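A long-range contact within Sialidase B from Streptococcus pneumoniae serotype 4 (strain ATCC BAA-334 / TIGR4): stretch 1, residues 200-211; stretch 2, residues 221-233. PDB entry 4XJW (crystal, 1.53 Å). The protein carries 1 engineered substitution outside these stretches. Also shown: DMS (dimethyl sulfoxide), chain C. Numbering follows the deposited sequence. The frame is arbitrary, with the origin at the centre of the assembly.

Stretch 1 200-211: STQANYFRIPTL
Stretch 2, residues 221-233: SSIDARYGGTHDS

Residues 221-226 form a strand that pairs antiparallel with the short strand 205-207; the axes approach to 4.7 Å, with 151° between their N-to-C directions. The CA register runs Tyr205-Arg226 (5.0 Å), Phe206-Ala225 (4.9 Å) and Arg207-Asp224 (5.2 Å). Phi/psi values of -135/151, -139/146 and -151/163 for Tyr205 to Arg207 give the extended form, as do -80/119, -90/105 and -105/122 for Asp224 to Arg226.

Two hydrogen-bonded pairs flank the non-hydrogen-bonded Phe206-Ala225 pair. Arg226 N donates to Tyr205 O (2.8 Å, 155°), while the return bond from Tyr205 N to Arg226 O is weak (3.3 Å, 127°). Arg207 N donates to Asp224 O (3.1 Å), and Asp224 N to Arg207 O (2.9 Å). Between these rungs, Phe206 CA approaches Asp224 O at 3.3 Å in a CA-H...O contact. Ile208 has phi/psi 65/63; beyond it, Thr210 N donates to Ser222 O (2.9 Å, 142°). The CA atoms of Pro209 and Ile223 lie 4.7 Å apart, those of Leu211 and Ser221 4.4 Å.

Hydroxyls reinforce this end. Ser221 (chi1 t) donates from OG to Thr210 O at 2.8 Å; Thr210 OG1 and Ser222 OG, both on p rotamers, share a 2.6 Å hydrogen bond.

Phe206 (m, chi2 -83°) and Ala225 occupy the same sheet face. Phe206 CE1 lies 4.1 Å from Ala225 CB, and Phe206 CB packs 3.9 Å from Ile223 CG1. Farther along, Ala203 CB meets Ala225 CB at 3.8 Å and sits 3.6 Å from the centroid of the Tyr227 ring, 15° off its normal, a CH-pi contact. Tyr227 (m, chi2 82°) points its CB away, but its ring returns, so that OH donates to Thr201 O at 2.7 Å.

The other face carries Tyr205, Arg207, Asp224 and Arg226. Tyr205 (m, chi2 -82°) receives Gly229 CA over its ring, 3.9 Å from the centroid. Arg226, extended at m, t, t, lays one guanidinium face against Arg207 CB, its NE 3.7 Å from that carbon. Salt bridges fix this group within its own stretch: Arg226 NH2 to Asp224 OD2 and Arg226 NH1 to Asp232 OD1, each 2.8 Å. Arg207 NH1 and Arg226 NH1 are 4.5 Å apart; Asp232 OD1, already bridged to Arg226 NH1, also lies 4.0 Å from Arg207 NH1, well out of that guanidinium plane, so its charge is near but no N-H points at it. Arg226 NH2 also donates to O of the bound dimethyl sulfoxide (3.1 Å). A water donates to both Ile208 O (2.8 Å) and Asp224 OD1 (2.7 Å), bridging the stretches.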

# COMPACT_ATOMS: atom_id res chain seq x y z
N SER A 200 -5.10 14.56 3.79
CA SER A 200 -4.06 15.53 4.14
C SER A 200 -2.67 15.25 3.55
O SER A 200 -1.85 16.16 3.47
CB SER A 200 -3.93 15.59 5.66
OG SER A 200 -3.64 14.31 6.18
N THR A 201 -2.41 14.00 3.17
CA THR A 201 -1.10 13.67 2.60
C THR A 201 -0.95 14.18 1.17
O THR A 201 0.17 14.45 0.72
CB THR A 201 -0.80 12.15 2.59
OG1 THR A 201 -1.64 11.47 1.65
CG2 THR A 201 -0.96 11.55 3.98
N GLN A 202 -2.08 14.31 0.48
CA GLN A 202 -2.13 14.63 -0.94
C GLN A 202 -1.38 13.64 -1.83
O GLN A 202 -1.10 13.91 -2.99
CB GLN A 202 -1.69 16.08 -1.20
CG GLN A 202 -2.68 17.09 -0.64
CD GLN A 202 -4.02 17.08 -1.37
OE1 GLN A 202 -5.03 16.59 -0.85
NE2 GLN A 202 -4.04 17.64 -2.57
N ALA A 203 -1.09 12.46 -1.29
CA ALA A 203 -0.63 11.38 -2.15
C ALA A 203 -1.83 10.66 -2.70
O ALA A 203 -2.81 10.40 -1.99
CB ALA A 203 0.26 10.42 -1.39
N ASN A 204 -1.77 10.30 -3.97
CA ASN A 204 -2.86 9.56 -4.58
C ASN A 204 -2.72 8.06 -4.38
O ASN A 204 -3.65 7.31 -4.67
CB ASN A 204 -2.96 9.90 -6.07
CG ASN A 204 -4.34 9.60 -6.66
OD1 ASN A 204 -5.36 9.65 -5.97
ND2 ASN A 204 -4.37 9.29 -7.96
N TYR A 205 -1.56 7.62 -3.86
CA TYR A 205 -1.27 6.18 -3.73
C TYR A 205 -0.68 5.86 -2.37
O TYR A 205 -0.02 6.71 -1.76
CB TYR A 205 -0.34 5.70 -4.85
CG TYR A 205 -0.86 6.13 -6.20
CD1 TYR A 205 -1.86 5.39 -6.85
CD2 TYR A 205 -0.44 7.32 -6.77
CE1 TYR A 205 -2.38 5.81 -8.07
CE2 TYR A 205 -0.95 7.75 -7.98
CZ TYR A 205 -1.92 7.00 -8.62
OH TYR A 205 -2.43 7.46 -9.80
N PHE A 206 -0.92 4.65 -1.88
CA PHE A 206 -0.40 4.21 -0.59
C PHE A 206 0.07 2.78 -0.70
O PHE A 206 -0.52 1.99 -1.45
CB PHE A 206 -1.46 4.32 0.51
CG PHE A 206 -1.94 5.71 0.71
CD1 PHE A 206 -1.23 6.59 1.52
CD2 PHE A 206 -3.07 6.16 0.04
CE1 PHE A 206 -1.64 7.89 1.67
CE2 PHE A 206 -3.50 7.46 0.21
CZ PHE A 206 -2.79 8.33 1.01
N ARG A 207 1.14 2.46 0.03
CA ARG A 207 1.67 1.10 0.05
C ARG A 207 2.34 0.89 1.40
O ARG A 207 2.65 1.85 2.12
CB ARG A 207 2.71 0.83 -1.06
CG ARG A 207 2.13 0.45 -2.46
CD ARG A 207 2.98 -0.63 -3.15
NE ARG A 207 2.98 -1.93 -2.48
CZ ARG A 207 3.81 -2.93 -2.77
NH1 ARG A 207 4.72 -2.78 -3.73
NH2 ARG A 207 3.74 -4.10 -2.10
N ILE A 208 2.56 -0.38 1.73
CA ILE A 208 3.37 -0.78 2.88
C ILE A 208 2.76 -0.36 4.24
O ILE A 208 3.35 0.42 4.98
CB ILE A 208 4.83 -0.23 2.80
CG1 ILE A 208 5.38 -0.20 1.37
CG2 ILE A 208 5.75 -1.10 3.64
CD1 ILE A 208 5.40 -1.56 0.67
N PRO A 209 1.58 -0.90 4.57
CA PRO A 209 0.89 -0.53 5.81
C PRO A 209 1.52 -1.17 7.03
O PRO A 209 2.09 -2.27 6.96
CB PRO A 209 -0.50 -1.14 5.61
CG PRO A 209 -0.26 -2.32 4.70
CD PRO A 209 0.80 -1.86 3.75
N THR A 210 1.38 -0.49 8.17
CA THR A 210 1.77 -1.03 9.47
C THR A 210 0.65 -0.76 10.47
O THR A 210 -0.19 0.13 10.26
CB THR A 210 3.10 -0.45 10.01
OG1 THR A 210 2.86 0.83 10.61
CG2 THR A 210 4.15 -0.31 8.88
N LEU A 211 0.62 -1.56 11.54
CA LEU A 211 -0.28 -1.35 12.68
C LEU A 211 0.46 -1.72 13.95
O LEU A 211 1.26 -2.63 13.95
CB LEU A 211 -1.52 -2.25 12.56
CG LEU A 211 -2.58 -1.95 11.51
CD1 LEU A 211 -3.60 -3.09 11.43
CD2 LEU A 211 -3.27 -0.62 11.80
N SER A 221 -0.99 3.52 13.03
CA SER A 221 -0.68 2.97 11.71
C SER A 221 0.28 3.89 11.00
O SER A 221 0.13 5.10 11.04
CB SER A 221 -1.96 2.79 10.89
OG SER A 221 -1.68 2.41 9.53
N SER A 222 1.27 3.31 10.33
CA SER A 222 2.09 4.08 9.39
C SER A 222 1.99 3.50 7.98
O SER A 222 1.50 2.38 7.79
CB SER A 222 3.56 4.19 9.84
OG SER A 222 4.21 2.93 9.87
N ILE A 223 2.43 4.29 7.00
CA ILE A 223 2.24 3.95 5.60
C ILE A 223 3.21 4.75 4.74
O ILE A 223 3.67 5.82 5.15
CB ILE A 223 0.77 4.25 5.17
CG1 ILE A 223 0.41 3.57 3.85
CG2 ILE A 223 0.52 5.73 4.98
CD1 ILE A 223 -0.57 2.49 3.99
N ASP A 224 3.54 4.20 3.58
CA ASP A 224 4.17 4.97 2.50
C ASP A 224 3.08 5.75 1.79
O ASP A 224 2.16 5.16 1.24
CB ASP A 224 4.78 4.04 1.45
CG ASP A 224 6.12 3.44 1.83
OD1 ASP A 224 6.46 3.27 3.02
OD2 ASP A 224 6.85 3.08 0.88
N ALA A 225 3.19 7.08 1.82
CA ALA A 225 2.35 7.96 1.02
C ALA A 225 3.13 8.12 -0.29
O ALA A 225 4.15 8.81 -0.32
CB ALA A 225 2.16 9.30 1.73
N ARG A 226 2.66 7.47 -1.35
CA ARG A 226 3.44 7.40 -2.58
C ARG A 226 2.84 8.33 -3.63
O ARG A 226 1.66 8.21 -4.01
CB ARG A 226 3.53 5.95 -3.07
CG ARG A 226 4.23 5.01 -2.08
CD ARG A 226 4.86 3.82 -2.78
NE ARG A 226 5.64 3.01 -1.85
CZ ARG A 226 6.28 1.90 -2.19
NH1 ARG A 226 6.22 1.45 -3.44
NH2 ARG A 226 6.97 1.24 -1.27
N TYR A 227 3.66 9.27 -4.10
CA TYR A 227 3.14 10.34 -4.96
C TYR A 227 3.22 10.02 -6.45
O TYR A 227 2.31 10.38 -7.20
CB TYR A 227 3.82 11.68 -4.63
CG TYR A 227 3.51 12.13 -3.23
CD1 TYR A 227 4.23 11.64 -2.14
CD2 TYR A 227 2.47 13.03 -2.99
CE1 TYR A 227 3.93 12.03 -0.85
CE2 TYR A 227 2.15 13.42 -1.68
CZ TYR A 227 2.89 12.92 -0.63
OH TYR A 227 2.61 13.29 0.67
N GLY A 228 4.30 9.35 -6.86
CA GLY A 228 4.58 9.06 -8.26
C GLY A 228 4.08 7.69 -8.66
O GLY A 228 4.85 6.80 -9.06
N GLY A 229 2.76 7.50 -8.57
CA GLY A 229 2.20 6.17 -8.75
C GLY A 229 2.60 5.28 -7.58
O GLY A 229 3.05 5.77 -6.55
N THR A 230 2.47 3.97 -7.76
CA THR A 230 2.78 3.02 -6.69
C THR A 230 4.24 2.55 -6.65
O THR A 230 4.60 1.75 -5.79
CB THR A 230 1.85 1.80 -6.73
OG1 THR A 230 1.83 1.26 -8.06
CG2 THR A 230 0.43 2.20 -6.32
N HIS A 231 5.06 3.05 -7.58
CA HIS A 231 6.46 2.60 -7.69
C HIS A 231 7.27 2.73 -6.40
O HIS A 231 7.13 3.72 -5.65
CB HIS A 231 7.21 3.41 -8.76
CG HIS A 231 6.67 3.27 -10.14
ND1 HIS A 231 6.39 2.06 -10.73
CD2 HIS A 231 6.38 4.22 -11.07
CE1 HIS A 231 5.95 2.26 -11.96
NE2 HIS A 231 5.93 3.56 -12.19
N ASP A 232 8.13 1.75 -6.14
CA ASP A 232 9.13 1.90 -5.09
C ASP A 232 10.08 3.04 -5.48
O ASP A 232 10.12 3.46 -6.64
CB ASP A 232 10.00 0.65 -4.94
CG ASP A 232 9.23 -0.59 -4.50
OD1 ASP A 232 8.04 -0.51 -4.18
OD2 ASP A 232 9.87 -1.68 -4.49
N SER A 233 10.89 3.49 -4.52
CA SER A 233 11.98 4.42 -4.80
C SER A 233 12.85 3.90 -5.96
O SER A 233 13.01 2.68 -6.07
CB SER A 233 12.84 4.60 -3.56
OG SER A 233 12.06 5.10 -2.48
S DMS C . 8.69 -2.74 -0.55
O DMS C . 8.61 -1.24 -0.47
C1 DMS C . 7.60 -3.28 -1.90
C2 DMS C . 10.28 -3.14 -1.33
O HOH W 1 -0.01 11.55 -6.02
O HOH W 2 5.59 2.09 5.33